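Local atomic coordinates of tyrosine--tRNA ligase, mitochondrial (Coccidioides posadasii, PDB entry 5IJX), a protein that probably catalyses the ATP-dependent attachment of tyrosine to mitochondrial tRNA(Tyr), here seen as a truncated chain that holds the class I catalytic domain with bound tyrosine. Residues Lys27-Ala31 with Gly32-Ser36; Phe40-Arg44 with Gly45-Ser49; Pro86-Ile89 with Leu90-Tyr94; Ser177-Glu180 with Val181-Leu185; Phe215-Pro218 with Ile219-Trp223. One frame throughout, in Å; residues are numbered along the deposited sequence.

Contact 1 (Lys27-Ala31 with Gly32-Ser36); sequences KEIEA and GRKQS
The flat ends of Glu28 and Arg33 meet nearly at right angles, carboxylate and guanidinium planes 78° apart, with Glu28 CB over one face of the guanidinium. Both Arg33 NH1 and Arg33 NH2 lie 3.1 Å from Glu28 OE2, which NH2 approaches from above the carboxylate plane. One oxygen therefore takes a forked salt bridge, its NH1 branch weak, in place of a flat two-oxygen pairing. Arg33 reaches it by bending at chi3 (-67°), which folds the guanidinium back over the helix end.

The pair flanks a Schellman motif that terminates helix 7-31. Gly32, at phi 113°, turns the chain so that Gly32 N bonds to Ile29 O at 2.8 Å and Arg33 N bonds weakly to Glu28 O at 3.0 Å. The charged pair thus joins the same two residues as the backbone bond that spans five residues.

Beyond the turn the chain doubles back along Ile29. Lys34 O accepts a CA-H...O contact from Ile29 CA at 3.3 Å, and Ile29 CG1 packs on Lys34 CB at 3.7 Å. Gln35 directs its amide to Ser39 and Glu43, while Ser36 OG, bonded to Asp58, caps helix 37-43 at Ser39 N. Where both touch Thr62 of helix 54-63, Ile29 CG2 meets Ser36 CB at 3.8 Å.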
# COMPACT_ATOMS: atom_id res chain seq x y z
N LYS A 27 -12.98 40.88 -9.49
CA LYS A 27 -13.25 42.23 -9.03
C LYS A 27 -14.75 42.47 -8.92
O LYS A 27 -15.24 43.01 -7.92
CB LYS A 27 -12.61 43.26 -9.96
CG LYS A 27 -11.10 43.40 -9.79
CD LYS A 27 -10.48 44.23 -10.91
CE LYS A 27 -10.60 45.72 -10.63
NZ LYS A 27 -10.21 46.55 -11.81
N GLU A 28 -15.51 42.05 -9.94
CA GLU A 28 -16.96 42.17 -9.90
C GLU A 28 -17.52 41.55 -8.62
O GLU A 28 -18.20 42.21 -7.83
CB GLU A 28 -17.59 41.51 -11.12
CG GLU A 28 -17.25 42.17 -12.44
CD GLU A 28 -18.43 42.20 -13.39
OE1 GLU A 28 -19.31 41.32 -13.27
OE2 GLU A 28 -18.49 43.10 -14.25
N ILE A 29 -17.23 40.26 -8.41
CA ILE A 29 -17.80 39.54 -7.27
C ILE A 29 -17.37 40.17 -5.96
O ILE A 29 -18.20 40.52 -5.11
CB ILE A 29 -17.42 38.05 -7.35
CG1 ILE A 29 -18.16 37.38 -8.51
CG2 ILE A 29 -17.72 37.35 -6.03
CD1 ILE A 29 -17.65 36.00 -8.85
N GLU A 30 -16.06 40.33 -5.76
CA GLU A 30 -15.54 40.79 -4.48
C GLU A 30 -15.93 42.23 -4.17
O GLU A 30 -15.95 42.61 -3.00
CB GLU A 30 -14.01 40.63 -4.44
CG GLU A 30 -13.56 39.18 -4.38
CD GLU A 30 -12.06 39.04 -4.18
OE1 GLU A 30 -11.31 39.97 -4.55
OE2 GLU A 30 -11.64 37.99 -3.66
N ALA A 31 -16.23 43.03 -5.18
CA ALA A 31 -16.78 44.36 -4.94
C ALA A 31 -18.28 44.33 -4.69
O ALA A 31 -18.84 45.33 -4.23
CB ALA A 31 -16.46 45.29 -6.10
N GLY A 32 -18.95 43.21 -4.99
CA GLY A 32 -20.34 43.01 -4.66
C GLY A 32 -21.27 42.92 -5.86
O GLY A 32 -22.41 42.45 -5.70
N ARG A 33 -20.83 43.35 -7.04
CA ARG A 33 -21.75 43.48 -8.17
C ARG A 33 -22.23 42.12 -8.68
O ARG A 33 -23.33 42.04 -9.23
CB ARG A 33 -21.09 44.28 -9.29
CG ARG A 33 -20.83 45.74 -8.93
CD ARG A 33 -20.48 46.61 -10.14
NE ARG A 33 -19.20 46.26 -10.74
CZ ARG A 33 -19.03 45.64 -11.90
NH1 ARG A 33 -20.07 45.28 -12.64
NH2 ARG A 33 -17.81 45.39 -12.34
N LYS A 34 -21.44 41.06 -8.50
CA LYS A 34 -21.81 39.73 -8.97
C LYS A 34 -21.79 38.74 -7.82
O LYS A 34 -21.05 38.90 -6.84
CB LYS A 34 -20.87 39.26 -10.08
CG LYS A 34 -21.24 37.90 -10.66
CD LYS A 34 -20.42 37.56 -11.91
CE LYS A 34 -20.78 36.18 -12.44
NZ LYS A 34 -20.70 36.11 -13.92
N GLN A 35 -22.61 37.69 -7.94
CA GLN A 35 -22.70 36.67 -6.91
C GLN A 35 -21.61 35.63 -7.09
O GLN A 35 -21.34 35.17 -8.20
CB GLN A 35 -24.07 35.99 -6.95
CG GLN A 35 -24.29 35.01 -5.80
CD GLN A 35 -25.63 34.29 -5.89
OE1 GLN A 35 -26.09 33.95 -6.98
NE2 GLN A 35 -26.25 34.05 -4.74
N SER A 36 -20.98 35.26 -5.98
CA SER A 36 -19.94 34.24 -6.01
C SER A 36 -20.53 32.89 -6.39
O SER A 36 -21.74 32.66 -6.31
CB SER A 36 -19.23 34.15 -4.66
OG SER A 36 -20.06 33.50 -3.70

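Contact 2 (Phe40-Arg44 with Gly45-Ser49); sequences FLEER and GLVNS
Leu41 and Glu42 offer their carbonyls to the residues that follow helix 37-43: Gly45 N bonds to Glu42 O at 2.7 Å and Leu46 N to Leu41 O at 3.2 Å, which with phi 72° at Gly45 defines a Schellman motif. Positive phi is a conformation that glycine adopts readily, and here it reverses the chain at the helix end.

The reversal sets Leu46 and Val47 against the last turn. Leu41 CD2 meets Leu46 CD1 at 4.2 Å, the apolar pairing across a Schellman turn that accompanies its longer backbone bond. Val47 comes in more closely: with CG1 anti to the backbone N (chi1 180°), its CG2 lies beside that N and touches Leu41 CB at 3.5 Å and the aliphatic part of Glu42, at CG, at 4.0 Å. The carboxylate of Glu42 extends past this methyl to a salt bridge with Arg54.

Just past the helix end, Arg44 CG lies 3.9 Å above one face of the Phe40 ring, offset toward its rim. The bends of Arg44 at chi2 and chi3 then carry its guanidinium to the carbonyls of Lys331 and Val336. Phe40 in turn packs edge-to-face with Trp92 of helix 84-95, and Leu41 and Leu46 both lie on Ile89. After Val47 the chain enters strand 49-51 through a classic beta bulge, Asn48 and Ser49 both facing Thr282.

The chemistry is divided: Leu41, Leu46 and Val47 join the helix end to the turn by apolar contacts, whereas the charged ends of Glu42 and Arg44 bond to other parts of the chain.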
# COMPACT_ATOMS: atom_id res chain seq x y z
N PHE A 40 -23.96 30.93 -4.96
CA PHE A 40 -24.96 30.44 -5.90
C PHE A 40 -25.30 28.99 -5.62
O PHE A 40 -26.48 28.63 -5.51
CB PHE A 40 -24.45 30.62 -7.33
CG PHE A 40 -25.36 30.03 -8.37
CD1 PHE A 40 -26.58 30.61 -8.64
CD2 PHE A 40 -24.98 28.91 -9.08
CE1 PHE A 40 -27.42 30.07 -9.60
CE2 PHE A 40 -25.81 28.36 -10.04
CZ PHE A 40 -27.03 28.95 -10.30
N LEU A 41 -24.29 28.13 -5.49
CA LEU A 41 -24.55 26.73 -5.15
C LEU A 41 -25.41 26.62 -3.90
O LEU A 41 -26.29 25.75 -3.81
CB LEU A 41 -23.23 25.97 -4.96
CG LEU A 41 -22.37 25.66 -6.18
CD1 LEU A 41 -21.17 24.83 -5.76
CD2 LEU A 41 -23.16 24.93 -7.26
N GLU A 42 -25.17 27.49 -2.92
CA GLU A 42 -25.97 27.47 -1.70
C GLU A 42 -27.42 27.83 -2.00
O GLU A 42 -28.35 27.15 -1.55
CB GLU A 42 -25.38 28.42 -0.66
CG GLU A 42 -24.01 28.00 -0.14
CD GLU A 42 -23.42 29.02 0.82
OE1 GLU A 42 -23.87 30.19 0.80
OE2 GLU A 42 -22.50 28.66 1.59
N GLU A 43 -27.64 28.91 -2.75
CA GLU A 43 -29.01 29.32 -3.05
C GLU A 43 -29.74 28.27 -3.88
O GLU A 43 -30.97 28.32 -3.97
CB GLU A 43 -29.01 30.68 -3.76
CG GLU A 43 -29.28 30.66 -5.27
CD GLU A 43 -29.30 32.05 -5.88
OE1 GLU A 43 -29.22 33.03 -5.11
OE2 GLU A 43 -29.39 32.16 -7.12
N ARG A 44 -29.02 27.32 -4.48
CA ARG A 44 -29.64 26.19 -5.16
C ARG A 44 -29.82 24.99 -4.24
O ARG A 44 -30.40 23.98 -4.68
CB ARG A 44 -28.80 25.78 -6.38
CG ARG A 44 -28.54 26.89 -7.38
CD ARG A 44 -29.81 27.38 -8.07
NE ARG A 44 -30.39 26.37 -8.95
CZ ARG A 44 -31.26 26.63 -9.93
NH1 ARG A 44 -31.64 27.88 -10.16
NH2 ARG A 44 -31.74 25.65 -10.68
N GLY A 45 -29.36 25.06 -3.00
CA GLY A 45 -29.53 23.96 -2.07
C GLY A 45 -28.68 22.75 -2.35
O GLY A 45 -28.94 21.68 -1.81
N LEU A 46 -27.65 22.89 -3.20
CA LEU A 46 -26.75 21.78 -3.49
C LEU A 46 -25.63 21.65 -2.47
O LEU A 46 -24.85 20.69 -2.56
CB LEU A 46 -26.14 21.95 -4.88
CG LEU A 46 -27.11 21.87 -6.07
CD1 LEU A 46 -26.37 22.16 -7.37
CD2 LEU A 46 -27.79 20.51 -6.14
N VAL A 47 -25.53 22.56 -1.51
CA VAL A 47 -24.44 22.57 -0.55
C VAL A 47 -25.02 22.11 0.78
O VAL A 47 -25.67 22.89 1.49
CB VAL A 47 -23.79 23.95 -0.43
CG1 VAL A 47 -22.66 23.92 0.60
CG2 VAL A 47 -23.28 24.42 -1.78
N ASN A 48 -24.80 20.84 1.13
CA ASN A 48 -25.15 20.40 2.48
C ASN A 48 -24.13 20.89 3.50
O ASN A 48 -24.51 21.27 4.61
CB ASN A 48 -25.26 18.88 2.53
CG ASN A 48 -25.55 18.37 3.93
OD1 ASN A 48 -24.71 17.70 4.55
ND2 ASN A 48 -26.73 18.68 4.45
N SER A 49 -22.85 20.91 3.15
CA SER A 49 -21.85 21.50 4.04
C SER A 49 -20.54 21.65 3.27
O SER A 49 -20.35 21.07 2.20
CB SER A 49 -21.64 20.66 5.31
OG SER A 49 -20.81 19.54 5.05

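Contact 3 (Pro86-Ile89 with Leu90-Tyr94); sequences PFMI and LGWAY
Leu90, Ile89 and Trp92 have the most surface buried here, within helix 84-95, the helical crossover of the beta-alpha-beta unit formed with strands 67-72 and 99-104 of the Rossmann-type catalytic fold. Leu90 lies alongside Phe87, both side chains pointing the same way, and its CD1 comes to the edge of the phenyl ring, near the ring plane, 3.9 Å from Phe87 CD1. This pair faces the sheet, where Phe87 meets Val72 and Phe102 and Leu90 meets Phe68.

Ile89 contributes mainly through its backbone, Ala93 N bonding to Ile89 O at 2.7 Å, with CB and CG2 resting beside Leu90 N; its side chain leads away to Ile281 and Thr283 of strand 279-283 and to Leu41 of helix 37-43. Trp92 bonds back to the previous turn, N to Met88 O at 2.8 Å. With its ring carbon CG beside its own backbone N (chi1 -74°), the indole leans toward the start of the helix, bringing Trp92 NE1 to 4.1 Å from CE of Met88, a selenomethionine. Both of these side chains also pack on Phe335.

Two further bonds, Leu90 N to Pro86 O at 2.9 Å and Gly91 N to Phe87 O at 2.6 Å, complete four successive i to i+4 links, all with N-H...O angles of at least 166°. Between the two segments the hydrogen bonds are thus all backbone, and the side chains pack on the strands, on helix 37-43 and on loop residues such as Phe335.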
# COMPACT_ATOMS: atom_id res chain seq x y z
N PRO A 86 -23.92 15.76 -6.63
CA PRO A 86 -22.53 16.14 -6.90
C PRO A 86 -22.32 16.53 -8.35
O PRO A 86 -21.76 17.59 -8.65
CB PRO A 86 -21.73 14.88 -6.52
CG PRO A 86 -22.61 14.14 -5.58
CD PRO A 86 -24.02 14.44 -5.98
N PHE A 87 -22.82 15.71 -9.27
CA PHE A 87 -22.64 15.99 -10.69
C PHE A 87 -23.31 17.30 -11.08
O PHE A 87 -22.74 18.08 -11.85
CB PHE A 87 -23.18 14.81 -11.51
CG PHE A 87 -22.40 13.54 -11.30
CD1 PHE A 87 -21.05 13.57 -11.01
CD2 PHE A 87 -23.02 12.30 -11.40
CE1 PHE A 87 -20.33 12.42 -10.82
CE2 PHE A 87 -22.30 11.13 -11.20
CZ PHE A 87 -20.96 11.20 -10.92
N MSE A 88 -24.50 17.56 -10.56
CA MSE A 88 -25.13 18.86 -10.76
C MSE A 88 -24.10 19.93 -10.46
O MSE A 88 -23.82 20.79 -11.31
CB MSE A 88 -26.37 19.04 -9.88
CG MSE A 88 -27.55 18.16 -10.26
SE MSE A 88 -28.10 18.30 -12.12
CE MSE A 88 -28.17 20.24 -12.28
N ILE A 89 -23.50 19.87 -9.27
CA ILE A 89 -22.46 20.84 -8.92
C ILE A 89 -21.41 20.89 -10.02
O ILE A 89 -21.15 21.95 -10.61
CB ILE A 89 -21.85 20.52 -7.54
CG1 ILE A 89 -22.88 20.78 -6.44
CG2 ILE A 89 -20.57 21.34 -7.31
CD1 ILE A 89 -22.37 20.63 -5.02
N LEU A 90 -20.82 19.73 -10.35
CA LEU A 90 -19.86 19.69 -11.44
C LEU A 90 -20.41 20.39 -12.67
O LEU A 90 -19.78 21.30 -13.23
CB LEU A 90 -19.50 18.24 -11.78
CG LEU A 90 -18.66 17.44 -10.79
CD1 LEU A 90 -18.15 16.17 -11.45
CD2 LEU A 90 -17.49 18.24 -10.23
N GLY A 91 -21.62 20.01 -13.09
CA GLY A 91 -22.27 20.64 -14.22
C GLY A 91 -22.18 22.14 -14.10
O GLY A 91 -21.58 22.81 -14.95
N TRP A 92 -22.73 22.68 -13.01
CA TRP A 92 -22.65 24.12 -12.79
C TRP A 92 -21.20 24.58 -12.92
O TRP A 92 -20.89 25.45 -13.75
CB TRP A 92 -23.22 24.48 -11.41
CG TRP A 92 -24.72 24.42 -11.35
CD1 TRP A 92 -25.48 23.53 -10.65
CD2 TRP A 92 -25.64 25.28 -12.04
NE1 TRP A 92 -26.81 23.78 -10.85
CE2 TRP A 92 -26.94 24.85 -11.69
CE3 TRP A 92 -25.49 26.37 -12.90
CZ2 TRP A 92 -28.08 25.48 -12.18
CZ3 TRP A 92 -26.63 26.98 -13.39
CH2 TRP A 92 -27.91 26.54 -13.03
N ALA A 93 -20.30 23.98 -12.14
CA ALA A 93 -18.89 24.34 -12.22
C ALA A 93 -18.44 24.42 -13.67
O ALA A 93 -17.88 25.43 -14.11
CB ALA A 93 -18.06 23.32 -11.44
N TYR A 94 -18.72 23.37 -14.44
CA TYR A 94 -18.26 23.34 -15.82
C TYR A 94 -18.76 24.55 -16.60
O TYR A 94 -17.98 25.25 -17.25
CB TYR A 94 -18.73 22.05 -16.49
CG TYR A 94 -18.50 22.03 -17.99
CD1 TYR A 94 -17.21 21.93 -18.51
CD2 TYR A 94 -19.56 22.11 -18.88
CE1 TYR A 94 -17.00 21.92 -19.87
CE2 TYR A 94 -19.35 22.09 -20.24
CZ TYR A 94 -18.07 21.99 -20.73
OH TYR A 94 -17.86 21.98 -22.09

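Contact 4 (Ser177-Glu180 with Val181-Leu185); sequences SLKE and VMEVL
An N-cap opens helix 178-186: Ser177 OG accepts a hydrogen bond from Glu180 N at 3.0 Å, serving an amide of the first turn that has no earlier helical carbonyl to use. With OG set between the backbone N and the carbonyl carbon (chi1 67°), it faces that amide. The following backbone bond, Val181 N to Ser177 O, is weak at 3.5 Å. Met182 N to Leu178 O, Glu183 N to Lys179 O and Val184 N to Glu180 O are each 2.9 Å, while the helix takes a wider pi-type turn at 182-185.

Side chains one turn apart pair differently round the helix. Leu178 CD2 lies against CG of Met182, a selenomethionine, at 3.6 Å. Lys179 is fully extended and runs across the Glu183 carboxylate, so that its CE approaches Glu183 OE2 at 3.3 Å. Lys179 NZ stays 4.4 Å from that oxygen, beyond a salt bridge, and bonds instead to Asn174 of the second subunit. Glu180 and Val184 lie side by side, Glu180 CG 4.0 Å from Val184 CG2, while the Glu180 carboxylate reaches back to Gln176.

The helix lies at the subunit interface, between the other copy and helices 217-229 and 243-259 of its own chain. Leu178 and Lys179 pack on Trp173, and Met182 on Cys216, of the second subunit; within the chain, Val181, Val184 and Leu185 lie on Trp223, with Val184 and Leu185 also touching Ile256.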
# COMPACT_ATOMS: atom_id res chain seq x y z
N SER A 177 3.13 2.79 -7.46
CA SER A 177 3.93 2.00 -6.55
C SER A 177 3.40 2.13 -5.12
O SER A 177 2.99 3.21 -4.69
CB SER A 177 5.39 2.45 -6.59
OG SER A 177 5.52 3.76 -6.07
N LEU A 178 3.42 1.01 -4.39
CA LEU A 178 3.17 1.08 -2.96
C LEU A 178 4.23 1.92 -2.27
O LEU A 178 3.94 2.67 -1.32
CB LEU A 178 3.14 -0.33 -2.36
CG LEU A 178 3.02 -0.45 -0.84
CD1 LEU A 178 2.27 -1.72 -0.47
CD2 LEU A 178 4.39 -0.44 -0.17
N LYS A 179 5.48 1.82 -2.74
CA LYS A 179 6.58 2.56 -2.14
C LYS A 179 6.27 4.05 -2.08
O LYS A 179 6.33 4.67 -1.01
CB LYS A 179 7.86 2.31 -2.93
CG LYS A 179 9.13 2.72 -2.21
CD LYS A 179 10.34 2.58 -3.13
CE LYS A 179 11.63 2.98 -2.42
NZ LYS A 179 12.81 2.85 -3.32
N GLU A 180 5.94 4.65 -3.23
CA GLU A 180 5.70 6.09 -3.26
C GLU A 180 4.57 6.48 -2.31
O GLU A 180 4.67 7.49 -1.61
CB GLU A 180 5.39 6.54 -4.68
CG GLU A 180 5.17 8.05 -4.80
CD GLU A 180 4.95 8.49 -6.24
OE1 GLU A 180 5.07 9.70 -6.51
OE2 GLU A 180 4.65 7.62 -7.09
N VAL A 181 3.50 5.69 -2.28
CA VAL A 181 2.37 6.01 -1.41
C VAL A 181 2.80 6.00 0.04
O VAL A 181 2.50 6.92 0.81
CB VAL A 181 1.20 5.05 -1.66
CG1 VAL A 181 0.04 5.37 -0.73
CG2 VAL A 181 0.74 5.13 -3.12
N MSE A 182 3.52 4.96 0.45
CA MSE A 182 3.96 4.83 1.83
C MSE A 182 4.90 5.96 2.23
O MSE A 182 4.74 6.57 3.29
CB MSE A 182 4.65 3.48 2.05
CG MSE A 182 3.72 2.28 2.05
SE MSE A 182 2.37 2.37 3.46
CE MSE A 182 0.92 3.21 2.45
N GLU A 183 5.89 6.24 1.38
CA GLU A 183 6.87 7.28 1.70
C GLU A 183 6.22 8.66 1.75
O GLU A 183 6.33 9.38 2.74
CB GLU A 183 8.00 7.26 0.67
CG GLU A 183 8.87 6.01 0.72
CD GLU A 183 9.88 5.96 -0.41
OE1 GLU A 183 9.62 6.56 -1.48
OE2 GLU A 183 10.95 5.33 -0.23
N VAL A 184 5.51 9.03 0.68
CA VAL A 184 4.96 10.38 0.57
C VAL A 184 3.81 10.57 1.55
O VAL A 184 3.74 11.59 2.25
CB VAL A 184 4.51 10.64 -0.88
CG1 VAL A 184 3.77 11.97 -0.99
CG2 VAL A 184 5.71 10.62 -1.82
N LEU A 185 2.88 9.62 1.61
CA LEU A 185 1.67 9.75 2.41
C LEU A 185 1.64 8.87 3.65
O LEU A 185 1.21 9.33 4.71
CB LEU A 185 0.44 9.43 1.55
CG LEU A 185 -0.92 9.53 2.25
CD1 LEU A 185 -1.14 10.92 2.83
CD2 LEU A 185 -2.03 9.17 1.29

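Contact 5 (Phe215-Pro218 with Ile219-Trp223); sequences FCYP and IMQGW. With TYR (tyrosine), chain B.
Tyr217 and Gln221, one helical turn apart, converge on the same atom of a bound free amino acid, the amino nitrogen of tyrosine. That nitrogen donates to Tyr217 OH at 3.3 Å, lying at the edge of the Tyr217 ring near its plane, and more weakly to Gln221 OE1, also at 3.3 Å. The two side chains touch on the way: Gln221 OE1 is 3.3 Å from Tyr217 CE2, with ring and amide planes 76° apart. Four residues apart, they leave the same side of the helix, and with CG anti to the backbone N in both (chi1 -175° and 174°) they run toward the ligand together.

These residues form the start of helix 217-229, which lines the tyrosine pocket of the class I catalytic domain. A backbone bond from Gln221 N to Tyr217 O, 3.0 Å, fixes their spacing. Second partners set the polar ends: Tyr217 OH bonds to Asp73, and Gln221 NE2 to Gln236 and Gln242, which helps explain why OE1 is the atom turned to the ligand amine. Gln221 NE2 also comes 3.2 Å from CE1 of the ligand ring.

Away from the pocket, Ile219 CD1 rests 4.3 Å from Cys216 SG, and Ile219 continues onto Ile212 of the second subunit.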
# COMPACT_ATOMS: atom_id res chain seq x y z
N PHE A 215 -9.57 -1.26 5.23
CA PHE A 215 -9.05 -0.22 6.11
C PHE A 215 -8.30 0.85 5.32
O PHE A 215 -8.30 2.02 5.72
CB PHE A 215 -8.14 -0.85 7.17
CG PHE A 215 -7.53 0.14 8.12
CD1 PHE A 215 -8.30 0.78 9.06
CD2 PHE A 215 -6.17 0.40 8.08
CE1 PHE A 215 -7.74 1.69 9.94
CE2 PHE A 215 -5.60 1.30 8.95
CZ PHE A 215 -6.39 1.95 9.89
N CYS A 216 -7.66 0.47 4.22
CA CYS A 216 -6.87 1.39 3.41
C CYS A 216 -7.67 2.08 2.32
O CYS A 216 -7.09 2.85 1.54
CB CYS A 216 -5.68 0.64 2.79
SG CYS A 216 -4.49 0.00 3.99
N TYR A 217 -8.97 1.83 2.23
CA TYR A 217 -9.79 2.49 1.22
C TYR A 217 -9.68 4.01 1.29
O TYR A 217 -9.36 4.64 0.26
CB TYR A 217 -11.24 2.04 1.35
CG TYR A 217 -12.15 2.59 0.27
CD1 TYR A 217 -12.45 1.83 -0.85
CD2 TYR A 217 -12.69 3.86 0.37
CE1 TYR A 217 -13.27 2.33 -1.84
CE2 TYR A 217 -13.51 4.37 -0.61
CZ TYR A 217 -13.80 3.60 -1.72
OH TYR A 217 -14.62 4.11 -2.70
N PRO A 218 -9.90 4.66 2.43
CA PRO A 218 -9.79 6.13 2.46
C PRO A 218 -8.40 6.62 2.08
O PRO A 218 -8.27 7.77 1.64
CB PRO A 218 -10.14 6.49 3.91
CG PRO A 218 -9.85 5.25 4.69
CD PRO A 218 -10.16 4.11 3.77
N ILE A 219 -7.37 5.80 2.25
CA ILE A 219 -6.05 6.19 1.77
C ILE A 219 -6.04 6.24 0.25
O ILE A 219 -5.55 7.20 -0.35
CB ILE A 219 -4.97 5.23 2.30
CG1 ILE A 219 -5.00 5.21 3.83
CG2 ILE A 219 -3.60 5.66 1.79
CD1 ILE A 219 -3.99 4.28 4.45
N MSE A 220 -6.57 5.21 -0.40
CA MSE A 220 -6.61 5.19 -1.85
C MSE A 220 -7.39 6.39 -2.37
O MSE A 220 -6.96 7.05 -3.32
CB MSE A 220 -7.22 3.90 -2.37
CG MSE A 220 -6.42 2.66 -2.04
SE MSE A 220 -7.15 1.09 -2.91
CE MSE A 220 -6.31 1.27 -4.66
N GLN A 221 -8.54 6.66 -1.75
CA GLN A 221 -9.34 7.79 -2.20
C GLN A 221 -8.61 9.11 -1.97
O GLN A 221 -8.62 10.00 -2.84
CB GLN A 221 -10.69 7.78 -1.49
CG GLN A 221 -11.55 9.00 -1.78
CD GLN A 221 -13.01 8.77 -1.45
OE1 GLN A 221 -13.44 7.64 -1.21
NE2 GLN A 221 -13.78 9.85 -1.43
N GLY A 222 -7.96 9.26 -0.82
CA GLY A 222 -7.14 10.43 -0.58
C GLY A 222 -6.03 10.59 -1.60
O GLY A 222 -5.66 11.70 -1.96
N TRP A 223 -5.50 9.47 -2.09
CA TRP A 223 -4.44 9.52 -3.09
C TRP A 223 -4.99 9.87 -4.46
O TRP A 223 -4.29 10.50 -5.26
CB TRP A 223 -3.69 8.18 -3.15
CG TRP A 223 -2.43 8.26 -3.95
CD1 TRP A 223 -2.27 7.92 -5.26
CD2 TRP A 223 -1.15 8.72 -3.49
NE1 TRP A 223 -0.96 8.13 -5.65
CE2 TRP A 223 -0.26 8.63 -4.58
CE3 TRP A 223 -0.67 9.20 -2.27
CZ2 TRP A 223 1.08 8.99 -4.48
CZ3 TRP A 223 0.66 9.56 -2.18
CH2 TRP A 223 1.52 9.46 -3.27
N TYR B . -16.48 6.75 -2.24
CA TYR B . -17.33 6.97 -3.40
C TYR B . -18.62 6.14 -3.30
O TYR B . -19.65 6.49 -3.88
CB TYR B . -16.58 6.62 -4.69
CG TYR B . -15.26 7.35 -4.86
CD1 TYR B . -15.10 8.67 -4.45
CD2 TYR B . -14.17 6.71 -5.44
CE1 TYR B . -13.89 9.33 -4.61
CE2 TYR B . -12.96 7.36 -5.60
CZ TYR B . -12.82 8.67 -5.19
OH TYR B . -11.61 9.31 -5.35
OXT TYR B . -18.64 5.10 -2.65

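Contacts 1 and 2 are successive Schellman helix ends, but contact 1 is at the surface and pairs charges across its turn, whereas contact 2, partly buried, pairs leucines. Contact 2 touches contact 3, the buried helix of the beta-alpha-beta unit, their centres about 11 Å apart; in contact 3 the polar bonds belong to the backbone. Contacts 4 and 5 form another group, centres about 12 Å apart, and both reach the second subunit. Contact 4, on the far side of the chain's centre from contact 2, is a helix start capped by serine, while contact 5 is fully buried and puts polar side chains to work in binding tyrosine.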